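Alcohol dehydrogenase, zinc-containing (PDB 5YLN) is a zinc-dependent alcohol dehydrogenase that interconverts alcohols with aldehydes or ketones, probably using NAD+. Local coordinates at the interface of chains A and B. Coordinates in Å, arbitrary orientation; residue numbers count along the deposited sequence, not the author numbering. Chains: chain A/B, Alcohol dehydrogenase, zinc-containing.

Contact 1: the interface of chains A and B. Residues chain A 264-265, 289; chain B 104.
One face of the A:Asp265 carboxylate is covered by the terminal methyl CD1 of B:Ile104, which stands almost straight above the carboxylate carbon, 3.4 Å from CG. The evidence is directional: the line from CG to CD1 nearly coincides with the normal of the carboxylate plane. The oxygens agree with this, A:Asp265 OD1 lying 3.6 Å from CD1. A:Asp265 OD2 is 3.7 Å from the same methyl. The A:Asn289 amide is met more distantly, again over a face: B:Ile104 CG2 lies above ND2 at 4.4 Å. The same branch methyl approaches A:Val264 CG1 at 4.2 Å, so the isoleucine divides its two ends between the carboxylate and the valine-asparagine pair.

The extended second torsion of B:Ile104 (chi2 -178°) carries CD1 as far from its own backbone as the side chain allows. On the other chain, CG of A:Asp265 points roughly away from the backbone N (chi1 -154°), carrying the carboxylate towards chain B, and chi2 of 43° turns its face to CD1. Among the residues here B:Ile104 loses most surface, 50 Å², and carries the contact from chain B's side.

A:Val264 and A:Asp265 form the turn between strands 262-263 and 266-270, and A:Asn289 lies two residues before strand 291-293. B:Ile104 lies between 3-10 helices 100-102 and 105-107, in the loop whose B:Cys100 and B:Cys108 are ligands of the structural zinc.

Contact 2: the interface of chains A and B. Residues chain A 270, 292, 294; chain B 280, 282, 285-286, 290.
A:Thr294 has its hydroxyl OG1 between the backbone N and the carbonyl carbon (chi1 78°), a torsion that turns OG1 towards the backbone of chain B and sends CG2 towards B:Leu282. The hydroxyl is thereby gripped from two directions. It donates to the carbonyl O of B:Leu285, with OG1 and O 2.7 Å apart and the donor tilted 24° from the carbonyl plane. It also accepts the backbone N-H of B:Ile290, N to OG1 3.1 Å, in a bond close to straight (165° at H). A backbone bond joins the same pair of residues, from A:Thr294 N to B:Ile290 O at 2.9 Å. Both the N and the side-chain oxygen of A:Thr294 are engaged, which would restrain its position and the rotation about CA-CB, and it hides 49 Å² against chain B.

The methyl side of the threonine is apolar: CG2 packs on CD2 of B:Leu282 at 3.5 Å, the two side chains running past each other in opposite directions. Further along, A:Val292 on strand 291-293 brings CG1 to 4.0 Å from B:Phe280 CE2, outside that rim and well above the ring plane, an oblique approach rather than an in-plane edge contact. The meeting resembles the coenzyme-domain joint of dimeric zinc alcohol dehydrogenases; the deposited assembly is a dimer, but the structure alone does not show the state in solution.

On the B:Leu282 and B:Trp286 side of the patch, the A:Asn270 side chain reaches over the start of the B:Trp286 side chain. Its amide oxygen OD1 lies 3.8 Å from B:Leu282 CD1, and its amide nitrogen ND2 is 3.8 Å from B:Trp286 CB.

Contact 1: the interface of chains A and B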
loop_
_atom_site.group_PDB
_atom_site.type_symbol
_atom_site.label_atom_id
_atom_site.label_comp_id
_atom_site.label_asym_id
_atom_site.label_seq_id
_atom_site.Cartn_x
_atom_site.Cartn_y
_atom_site.Cartn_z
ATOM N N VAL A 264 3.124 -13.309 1.109
ATOM C CA VAL A 264 4.252 -12.439 1.430
ATOM C C VAL A 264 4.618 -11.608 0.210
ATOM O O VAL A 264 4.736 -12.139 -0.901
ATOM C CB VAL A 264 5.464 -13.258 1.909
ATOM C CG1 VAL A 264 6.688 -12.353 1.969
ATOM C CG2 VAL A 264 5.206 -13.888 3.268
ATOM N N ASP A 265 4.797 -10.299 0.422
ATOM C CA ASP A 265 5.243 -9.294 -0.533
ATOM C C ASP A 265 4.113 -8.878 -1.470
ATOM O O ASP A 265 4.352 -8.056 -2.387
ATOM C CB ASP A 265 6.464 -9.757 -1.357
ATOM C CG ASP A 265 7.305 -8.593 -1.851
ATOM O OD1 ASP A 265 7.520 -7.662 -1.041
ATOM O OD2 ASP A 265 7.759 -8.612 -3.028
ATOM N N ASN A 289 4.455 -8.507 5.232
ATOM C CA ASN A 289 5.025 -7.664 4.185
ATOM C C ASN A 289 4.051 -7.425 3.026
ATOM O O ASN A 289 4.382 -7.621 1.855
ATOM C CB ASN A 289 6.330 -8.270 3.654
ATOM C CG ASN A 289 7.425 -8.270 4.680
ATOM O OD1 ASN A 289 7.268 -8.819 5.776
ATOM N ND2 ASN A 289 8.540 -7.648 4.342
ATOM N N ILE B 104 14.048 -11.055 0.595
ATOM C CA ILE B 104 13.101 -10.935 1.701
ATOM C C ILE B 104 13.494 -11.894 2.825
ATOM O O ILE B 104 12.810 -12.896 3.092
ATOM C CB ILE B 104 11.657 -11.177 1.207
ATOM C CG1 ILE B 104 11.376 -10.249 0.016
ATOM C CG2 ILE B 104 10.633 -10.964 2.355
ATOM C CD1 ILE B 104 9.943 -10.343 -0.546
#

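Contact 2: the interface of chains A and B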
loop_
_atom_site.group_PDB
_atom_site.type_symbol
_atom_site.label_atom_id
_atom_site.label_comp_id
_atom_site.label_asym_id
_atom_site.label_seq_id
_atom_site.Cartn_x
_atom_site.Cartn_y
_atom_site.Cartn_z
ATOM N N ASN A 270 -7.364 -2.410 -4.169
ATOM C CA ASN A 270 -8.781 -2.086 -4.125
ATOM C C ASN A 270 -9.154 -1.228 -5.330
ATOM O O ASN A 270 -8.513 -0.207 -5.585
ATOM C CB ASN A 270 -9.129 -1.343 -2.836
ATOM C CG ASN A 270 -10.604 -0.958 -2.779
ATOM O OD1 ASN A 270 -11.443 -1.753 -2.359
ATOM N ND2 ASN A 270 -10.922 0.257 -3.218
ATOM N N VAL A 292 -1.602 -2.501 0.604
ATOM C CA VAL A 292 -2.990 -2.303 0.232
ATOM C C VAL A 292 -3.034 -0.985 -0.508
ATOM O O VAL A 292 -2.576 0.033 0.020
ATOM C CB VAL A 292 -3.928 -2.281 1.454
ATOM C CG1 VAL A 292 -5.384 -2.076 1.013
ATOM C CG2 VAL A 292 -3.760 -3.571 2.302
ATOM N N THR A 294 -5.325 1.861 -2.891
ATOM C CA THR A 294 -6.599 2.370 -3.341
ATOM C C THR A 294 -6.346 3.376 -4.449
ATOM O O THR A 294 -5.216 3.831 -4.686
ATOM C CB THR A 294 -7.364 3.049 -2.206
ATOM O OG1 THR A 294 -6.806 4.354 -2.013
ATOM C CG2 THR A 294 -7.249 2.245 -0.893
ATOM N N PHE B 280 -10.132 0.443 9.104
ATOM C CA PHE B 280 -9.497 1.051 7.946
ATOM C C PHE B 280 -10.596 1.743 7.154
ATOM O O PHE B 280 -11.534 1.086 6.689
ATOM C CB PHE B 280 -8.775 -0.033 7.140
ATOM C CG PHE B 280 -8.163 0.438 5.857
ATOM C CD1 PHE B 280 -7.428 1.609 5.800
ATOM C CD2 PHE B 280 -8.283 -0.332 4.715
ATOM C CE1 PHE B 280 -6.858 2.031 4.606
ATOM C CE2 PHE B 280 -7.713 0.076 3.518
ATOM C CZ PHE B 280 -6.996 1.258 3.463
ATOM N N LEU B 282 -11.770 2.690 4.367
ATOM C CA LEU B 282 -11.849 2.568 2.912
ATOM C C LEU B 282 -13.004 3.363 2.320
ATOM O O LEU B 282 -12.953 3.707 1.133
ATOM C CB LEU B 282 -11.992 1.096 2.490
ATOM C CG LEU B 282 -10.810 0.298 1.959
ATOM C CD1 LEU B 282 -11.314 -1.030 1.411
ATOM C CD2 LEU B 282 -10.030 1.080 0.891
ATOM N N LEU B 285 -11.197 6.497 1.862
ATOM C CA LEU B 285 -9.849 6.454 1.301
ATOM C C LEU B 285 -9.752 5.716 -0.029
ATOM O O LEU B 285 -8.689 5.755 -0.656
ATOM C CB LEU B 285 -8.897 5.800 2.313
ATOM C CG LEU B 285 -8.816 6.563 3.634
ATOM C CD1 LEU B 285 -8.252 5.693 4.753
ATOM C CD2 LEU B 285 -7.974 7.823 3.446
ATOM N N TRP B 286 -10.818 5.025 -0.463
ATOM C CA TRP B 286 -10.792 4.385 -1.769
ATOM C C TRP B 286 -10.534 5.406 -2.861
ATOM O O TRP B 286 -9.911 5.088 -3.875
ATOM C CB TRP B 286 -12.108 3.646 -2.037
ATOM C CG TRP B 286 -13.231 4.562 -2.399
ATOM C CD1 TRP B 286 -14.142 5.126 -1.544
ATOM C CD2 TRP B 286 -13.557 5.040 -3.709
ATOM N NE1 TRP B 286 -15.017 5.916 -2.246
ATOM C CE2 TRP B 286 -14.680 5.880 -3.576
ATOM C CE3 TRP B 286 -13.008 4.833 -4.984
ATOM C CZ2 TRP B 286 -15.270 6.513 -4.668
ATOM C CZ3 TRP B 286 -13.594 5.454 -6.063
ATOM C CH2 TRP B 286 -14.713 6.286 -5.903
ATOM N N ILE B 290 -4.323 6.144 -1.892
ATOM C CA ILE B 290 -3.332 5.945 -0.845
ATOM C C ILE B 290 -2.872 4.494 -0.839
ATOM O O ILE B 290 -3.448 3.627 -1.497
ATOM C CB ILE B 290 -3.839 6.407 0.543
ATOM C CG1 ILE B 290 -5.129 5.686 0.964
ATOM C CG2 ILE B 290 -4.018 7.929 0.528
ATOM C CD1 ILE B 290 -4.903 4.408 1.746
#

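The C-alpha centres of contact 1 and contact 2 are about 19 Å apart, and on chain A both draw on the same framework: strand 266-270 starts just after the turn used in contact 1 and ends at a residue of contact 2, while A:Asn289 of contact 1 lies just before strand 291-293, which carries A:Val292 of contact 2, with A:Thr294 immediately after it. On chain B they diverge, contact 1 using the structural-zinc loop and contact 2 the coenzyme-domain segment 280-290. One edge of chain A thus touches two separate regions of its partner. Two-fold symmetry repeats both contacts, which would restrain rocking of the subunits.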